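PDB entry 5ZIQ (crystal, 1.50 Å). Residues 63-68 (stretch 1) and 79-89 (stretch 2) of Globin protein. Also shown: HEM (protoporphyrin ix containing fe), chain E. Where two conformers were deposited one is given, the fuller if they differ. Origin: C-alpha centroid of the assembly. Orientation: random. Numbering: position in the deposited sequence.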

# COMPACT_ATOMS: atom_id res chain seq x y z
N LEU A 63 -5.58 14.98 -6.91
CA LEU A 63 -6.66 13.96 -6.98
C LEU A 63 -7.44 13.89 -5.68
O LEU A 63 -8.50 13.26 -5.63
N PHE A 64 -6.94 14.55 -4.64
CA PHE A 64 -7.62 14.63 -3.34
C PHE A 64 -7.94 16.11 -3.06
O PHE A 64 -7.19 16.79 -2.33
N PRO A 65 -9.05 16.62 -3.62
CA PRO A 65 -9.36 18.06 -3.47
C PRO A 65 -9.49 18.54 -2.01
O PRO A 65 -9.24 19.72 -1.74
N LYS A 66 -9.84 17.64 -1.09
CA LYS A 66 -9.97 17.97 0.34
C LYS A 66 -8.66 18.41 1.01
O LYS A 66 -8.68 18.97 2.12
N PHE A 67 -7.53 18.17 0.34
CA PHE A 67 -6.19 18.47 0.89
C PHE A 67 -5.57 19.76 0.36
O PHE A 67 -4.50 20.16 0.82
N LYS A 68 -6.24 20.41 -0.59
CA LYS A 68 -5.68 21.59 -1.28
C LYS A 68 -5.23 22.67 -0.30
O LYS A 68 -5.93 22.98 0.67
N GLU A 79 -9.14 15.17 9.64
CA GLU A 79 -10.01 14.01 9.57
C GLU A 79 -10.06 13.37 8.18
O GLU A 79 -10.00 12.14 8.08
N SER A 80 -10.17 14.19 7.14
CA SER A 80 -10.21 13.64 5.78
C SER A 80 -8.90 12.96 5.40
O SER A 80 -8.90 11.92 4.75
N PHE A 81 -7.79 13.55 5.83
CA PHE A 81 -6.49 12.94 5.61
C PHE A 81 -6.32 11.60 6.35
O PHE A 81 -5.81 10.64 5.76
N GLU A 82 -6.77 11.55 7.61
CA GLU A 82 -6.79 10.31 8.40
C GLU A 82 -7.58 9.22 7.63
O GLU A 82 -7.11 8.09 7.52
N GLU A 83 -8.73 9.61 7.04
CA GLU A 83 -9.55 8.63 6.29
C GLU A 83 -8.80 8.13 5.07
O GLU A 83 -8.78 6.92 4.82
N ALA A 84 -8.18 9.05 4.32
CA ALA A 84 -7.45 8.66 3.11
C ALA A 84 -6.22 7.82 3.42
O ALA A 84 -5.92 6.85 2.72
N ALA A 85 -5.53 8.18 4.50
CA ALA A 85 -4.36 7.44 4.94
C ALA A 85 -4.73 6.00 5.28
O ALA A 85 -4.05 5.05 4.85
N LEU A 86 -5.85 5.83 6.01
CA LEU A 86 -6.30 4.49 6.35
C LEU A 86 -6.73 3.71 5.12
O LEU A 86 -6.48 2.52 5.04
N ALA A 87 -7.35 4.39 4.14
CA ALA A 87 -7.76 3.72 2.90
C ALA A 87 -6.57 3.19 2.12
O ALA A 87 -6.65 2.13 1.50
N HIS A 88 -5.43 3.89 2.23
CA HIS A 88 -4.25 3.53 1.44
C HIS A 88 -3.32 2.50 2.03
O HIS A 88 -2.56 1.85 1.32
N ILE A 89 -3.41 2.33 3.35
CA ILE A 89 -2.62 1.30 4.01
C ILE A 89 -3.44 0.02 4.24
O ILE A 89 -2.90 -1.07 4.20

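What fills the space between the 3-10 turn and the helix? Mostly aromatic rings, with no hydrogen bond crossing. Phe67 gives the most surface: its CA-to-CB bond points sideways, but with chi1 at m (-50°) the ring's end comes nearer the helix. Phe67 CZ lies 3.6 Å from Ala84 CB, a methyl at the edge of the ring, near its plane.

How do Phe67 and Phe81 share the space? With chi1 at t (-170°), Phe81 turns its ring edge to the face of Phe67, planes at 74° and Phe67 CE2 3.6 Å from Phe81 CD1. Ser80 and Ala84 meet the edge of Phe67 instead.

What sets the Phe64 and His88 rings? Phe64, m with chi2 at 90°, has its CA-to-CB bond toward the helix and its ring reaches the heme, Phe64 CZ being 3.2 Å from HEM CHB. The Phe64 edge also faces the His88 ring in an offset edge-to-face pair, Phe64 CZ to His88 CE1 4.0 Å. His88, also m, is held at both nitrogens: His88 ND1 donates to Ala84 O one turn back (2.8 Å), and His88 NE2 binds HEM FE at 2.1 Å.

Where does the contact meet solvent? At Lys66, whose chain starts m and then runs extended, all t. Its aliphatic part passes Ser80, also m, with Lys66 CD 3.6 Å from Ser80 OG.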

# COMPACT_ATOMS: atom_id res chain seq x y z
CB LEU A 63 -6.12 12.58 -7.40
CG LEU A 63 -5.34 12.43 -8.72
CD1 LEU A 63 -5.23 10.95 -9.09
CD2 LEU A 63 -5.98 13.19 -9.86
CB PHE A 64 -6.73 14.13 -2.21
CG PHE A 64 -6.30 12.70 -2.30
CD1 PHE A 64 -5.13 12.34 -2.97
CD2 PHE A 64 -7.05 11.69 -1.68
CE1 PHE A 64 -4.70 11.01 -3.01
CE2 PHE A 64 -6.63 10.36 -1.72
CZ PHE A 64 -5.46 10.02 -2.37
CB PRO A 65 -10.70 18.22 -4.22
CG PRO A 65 -10.80 17.03 -5.11
CD PRO A 65 -10.11 15.92 -4.37
CB LYS A 66 -10.60 16.80 1.11
CG LYS A 66 -12.08 16.60 0.84
CD LYS A 66 -12.58 15.29 1.43
CE LYS A 66 -13.92 14.88 0.84
NZ LYS A 66 -14.40 13.55 1.31
CB PHE A 67 -5.19 17.30 0.66
CG PHE A 67 -5.69 15.93 1.08
CD1 PHE A 67 -6.75 15.79 1.98
CD2 PHE A 67 -5.06 14.78 0.59
CE1 PHE A 67 -7.21 14.53 2.34
CE2 PHE A 67 -5.50 13.52 0.97
CZ PHE A 67 -6.58 13.40 1.83
CB LYS A 68 -6.66 22.16 -2.31
CG LYS A 68 -5.95 22.81 -3.49
CD LYS A 68 -6.83 22.87 -4.73
CE LYS A 68 -6.01 22.69 -6.01
NZ LYS A 68 -4.84 23.61 -6.15
CB GLU A 79 -11.43 14.37 10.03
CG GLU A 79 -12.37 13.19 10.09
CD GLU A 79 -13.73 13.49 10.71
OE1 GLU A 79 -14.00 14.64 11.10
OE2 GLU A 79 -14.55 12.55 10.77
CB SER A 80 -10.61 14.73 4.78
OG SER A 80 -11.96 15.11 5.00
CB PHE A 81 -5.35 13.90 5.92
CG PHE A 81 -4.01 13.40 5.48
CD1 PHE A 81 -3.69 13.32 4.11
CD2 PHE A 81 -3.09 12.95 6.41
CE1 PHE A 81 -2.44 12.84 3.70
CE2 PHE A 81 -1.84 12.48 6.01
CZ PHE A 81 -1.52 12.41 4.65
CB GLU A 82 -7.41 10.54 9.79
CG GLU A 82 -6.60 11.38 10.77
CD GLU A 82 -7.45 12.09 11.85
OE1 GLU A 82 -8.66 11.81 12.03
OE2 GLU A 82 -6.92 12.99 12.51
CB GLU A 83 -10.93 9.21 5.93
CG GLU A 83 -11.81 9.40 7.16
CD GLU A 83 -12.94 10.40 6.98
OE1 GLU A 83 -13.79 10.49 7.89
OE2 GLU A 83 -12.99 11.13 5.96
CB ALA A 84 -7.08 9.90 2.30
CB ALA A 85 -3.71 8.14 6.12
CB LEU A 86 -7.41 4.53 7.39
CG LEU A 86 -6.90 4.90 8.78
CD1 LEU A 86 -8.08 5.25 9.67
CD2 LEU A 86 -6.09 3.74 9.36
CB ALA A 87 -8.61 4.65 2.03
CB HIS A 88 -3.59 4.79 0.89
CG HIS A 88 -4.43 5.36 -0.20
ND1 HIS A 88 -5.55 6.12 0.08
CD2 HIS A 88 -4.47 5.09 -1.52
CE1 HIS A 88 -6.22 6.34 -1.03
NE2 HIS A 88 -5.60 5.72 -2.02
CB ILE A 89 -1.98 1.83 5.33
CG1 ILE A 89 -1.03 0.81 5.94
CG2 ILE A 89 -3.03 2.19 6.38
CD1 ILE A 89 0.17 0.49 5.09
CHA HEM E . -9.70 5.61 -2.99
CHB HEM E . -6.01 8.07 -4.90
CHC HEM E . -3.58 3.82 -5.25
CHD HEM E . -6.57 2.09 -1.84
C1A HEM E . -8.95 6.62 -3.54
C2A HEM E . -9.43 7.91 -3.85
C3A HEM E . -8.39 8.62 -4.39
C4A HEM E . -7.26 7.77 -4.41
CMA HEM E . -8.44 10.05 -4.85
CAA HEM E . -10.84 8.41 -3.61
CBA HEM E . -10.86 9.58 -2.62
CGA HEM E . -10.49 9.11 -1.24
O1A HEM E . -11.04 8.09 -0.76
O2A HEM E . -9.64 9.73 -0.57
C1B HEM E . -5.04 7.10 -5.22
C2B HEM E . -3.87 7.37 -5.97
C3B HEM E . -3.17 6.20 -6.09
C4B HEM E . -3.95 5.17 -5.36
CMB HEM E . -3.48 8.71 -6.56
CAB HEM E . -1.90 5.98 -6.78
CBB HEM E . -0.90 6.84 -6.61
C1C HEM E . -4.12 2.99 -4.27
C2C HEM E . -3.54 1.82 -3.76
C3C HEM E . -4.40 1.34 -2.77
C4C HEM E . -5.49 2.23 -2.68
CMC HEM E . -2.25 1.20 -4.21
CAC HEM E . -4.24 0.15 -1.92
CBC HEM E . -3.30 -0.75 -2.12
C1D HEM E . -7.68 2.91 -1.96
C2D HEM E . -8.94 2.59 -1.25
C3D HEM E . -9.81 3.57 -1.56
C4D HEM E . -9.09 4.48 -2.47
CMD HEM E . -9.17 1.40 -0.35
CAD HEM E . -11.24 3.69 -1.09
CBD HEM E . -12.16 3.20 -2.20
CGD HEM E . -13.61 3.30 -1.80
O1D HEM E . -13.91 3.45 -0.60
O2D HEM E . -14.51 3.23 -2.67
NA HEM E . -7.63 6.53 -3.92
NB HEM E . -5.03 5.81 -4.91
NC HEM E . -5.30 3.21 -3.62
ND HEM E . -7.82 4.05 -2.67
FE HEM E . -6.49 4.89 -3.76